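Local atomic coordinates of ABC transporter substrate-binding protein (Vibrio cholerae, PDB entry 3LKV), a protein that probably binds a small solute as the substrate-binding component of an ABC transporter, and holds a phenylalanine and zinc ions. Residues Q188-A191 with E192-V196. Residues are numbered along the deposited sequence; the frame is centred on the assembly and turned at random.
With ZN (zinc ion), chain E.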
ATOM      1  N   GLN A 188     -13.247  28.732  18.544  1.00 27.72           N
ATOM      2  CA  GLN A 188     -13.399  30.181  18.572  1.00 28.88           C
ATOM      3  C   GLN A 188     -14.341  30.620  19.674  1.00 28.13           C
ATOM      4  O   GLN A 188     -14.064  31.581  20.361  1.00 28.13           O
ATOM      5  CB  GLN A 188     -13.931  30.667  17.240  1.00 29.66           C
ATOM      6  CG  GLN A 188     -14.007  32.137  17.152  1.00 34.34           C
ATOM      7  CD  GLN A 188     -14.788  32.572  15.945  1.00 38.83           C
ATOM      8  OE1 GLN A 188     -15.942  32.165  15.756  1.00 44.69           O
ATOM      9  NE2 GLN A 188     -14.172  33.385  15.112  1.00 39.85           N
ATOM     10  N   ALA A 189     -15.455  29.923  19.839  1.00 26.90           N
ATOM     11  CA  ALA A 189     -16.398  30.283  20.885  1.00 26.66           C
ATOM     12  C   ALA A 189     -15.774  30.258  22.284  1.00 26.55           C
ATOM     13  O   ALA A 189     -16.298  30.904  23.202  1.00 27.50           O
ATOM     14  CB  ALA A 189     -17.649  29.362  20.856  1.00 25.42           C
ATOM     15  N   ILE A 190     -14.704  29.505  22.492  1.00 25.66           N
ATOM     16  CA  ILE A 190     -14.195  29.340  23.862  1.00 25.86           C
ATOM     17  C   ILE A 190     -12.765  29.802  24.121  1.00 24.75           C
ATOM     18  O   ILE A 190     -12.342  29.840  25.288  1.00 23.28           O
ATOM     19  CB  ILE A 190     -14.306  27.846  24.340  1.00 26.50           C
ATOM     20  CG1 ILE A 190     -13.387  26.912  23.522  1.00 28.49           C
ATOM     21  CG2 ILE A 190     -15.739  27.396  24.278  1.00 27.88           C
ATOM     22  CD1 ILE A 190     -13.210  25.485  24.165  1.00 32.05           C
ATOM     23  N   ALA A 191     -12.026  30.115  23.062  1.00 23.94           N
ATOM     24  CA  ALA A 191     -10.591  30.292  23.198  1.00 25.20           C
ATOM     25  C   ALA A 191     -10.264  31.507  24.091  1.00 25.59           C
ATOM     26  O   ALA A 191      -9.319  31.447  24.837  1.00 25.65           O
ATOM     27  CB  ALA A 191      -9.915  30.421  21.838  1.00 24.54           C
ATOM     28  N   GLU A 192     -11.074  32.553  24.069  1.00 25.51           N
ATOM     29  CA  GLU A 192     -10.788  33.753  24.865  1.00 27.53           C
ATOM     30  C   GLU A 192     -11.170  33.593  26.346  1.00 28.91           C
ATOM     31  O   GLU A 192     -10.644  34.308  27.204  1.00 30.31           O
ATOM     32  CB  GLU A 192     -11.447  35.003  24.237  1.00 26.26           C
ATOM     33  CG  GLU A 192     -10.862  35.396  22.796  1.00 25.09           C
ATOM     34  CD  GLU A 192      -9.372  35.783  22.796  1.00 24.66           C
ATOM     35  OE1 GLU A 192      -8.625  35.570  23.803  1.00 24.05           O
ATOM     36  OE2 GLU A 192      -8.918  36.329  21.771  1.00 26.33           O
ATOM     37  N   LYS A 193     -12.065  32.658  26.650  1.00 29.01           N
ATOM     38  CA  LYS A 193     -12.373  32.318  28.051  1.00 29.36           C
ATOM     39  C   LYS A 193     -11.442  31.218  28.585  1.00 28.43           C
ATOM     40  O   LYS A 193     -11.593  30.797  29.719  1.00 28.41           O
ATOM     41  CB  LYS A 193     -13.828  31.810  28.194  1.00 31.02           C
ATOM     42  CG  LYS A 193     -14.977  32.762  27.719  1.00 33.65           C
ATOM     43  CD  LYS A 193     -16.046  31.953  26.942  1.00 37.54           C
ATOM     44  CE  LYS A 193     -17.486  32.438  27.160  1.00 40.65           C
ATOM     45  NZ  LYS A 193     -17.812  33.762  26.566  1.00 40.63           N
ATOM     46  N   SER A 194     -10.464  30.765  27.807  1.00 27.36           N
ATOM     47  CA  SER A 194      -9.629  29.662  28.247  1.00 27.46           C
ATOM     48  C   SER A 194      -8.197  30.077  28.337  1.00 27.31           C
ATOM     49  O   SER A 194      -7.745  30.818  27.516  1.00 28.45           O
ATOM     50  CB  SER A 194      -9.757  28.511  27.264  1.00 27.14           C
ATOM     51  OG  SER A 194     -11.109  28.140  27.147  1.00 27.24           O
ATOM     52  N   ASP A 195      -7.464  29.600  29.321  1.00 27.66           N
ATOM     53  CA  ASP A 195      -6.020  29.855  29.328  1.00 28.62           C
ATOM     54  C   ASP A 195      -5.309  28.886  28.438  1.00 27.44           C
ATOM     55  O   ASP A 195      -4.211  29.168  28.000  1.00 28.40           O
ATOM     56  CB  ASP A 195      -5.443  29.809  30.748  1.00 29.66           C
ATOM     57  CG  ASP A 195      -6.055  30.889  31.659  1.00 32.24           C
ATOM     58  OD1 ASP A 195      -5.966  32.054  31.271  1.00 36.45           O
ATOM     59  OD2 ASP A 195      -6.643  30.572  32.724  1.00 36.00           O
ATOM     60  N   VAL A 196      -5.925  27.739  28.154  1.00 26.36           N
ATOM     61  CA  VAL A 196      -5.316  26.731  27.278  1.00 25.13           C
ATOM     62  C   VAL A 196      -6.426  25.851  26.765  1.00 25.06           C
ATOM     63  O   VAL A 196      -7.418  25.672  27.454  1.00 25.67           O
ATOM     64  CB  VAL A 196      -4.258  25.898  28.030  1.00 25.18           C
ATOM     65  CG1 VAL A 196      -4.852  25.237  29.303  1.00 26.20           C
ATOM     66  CG2 VAL A 196      -3.598  24.877  27.111  1.00 24.07           C
TER
HETATM   67 ZN    ZN E 403      -7.396  32.183  25.890  0.50 64.70          ZN
HETATM   68  O   HOH W   1     -13.763  32.775  23.396  1.00 29.84           O
HETATM   69  O   HOH W   2      -7.713  34.496  26.717  1.00 30.86           O
HETATM   70  O   HOH W   3      -5.175  32.451  26.479  1.00 39.63           O
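The flat carbonyl groups of I190 and A191 each take a donor from S194 above their planes. S194 OG donates to I190 O at 2.8 Å and stands 41° out of that carbonyl's plane. With OG beside the backbone N of S194 (chi1 -57°), the hydroxyl turns back toward I190 O. S194 N reaches A191 O at 3.3 Å from farther over the face, 70° out of plane, and closes the type I beta turn A191-S194. I190 O also receives a weak bond from K193 N. The turn brings A191 O and S194 O within 3.2 Å of each other, a close approach of two acceptors consistent with the zinc ion that both bind, A191 O at 2.3 Å. T221 OG1 and two waters are the other zinc ligands. The E192 carboxylate takes part indirectly: its chain bends at chi2, and one zinc-bound water donates to both E192 O and E192 OE1, the latter at 3.2 Å. The turn lies in the loop region between helix 183-191 and strand 196-199, with I190 packed on V146, V173 and A175 and S194 on V173, so this segment rests against strands 142-147 and 171-176.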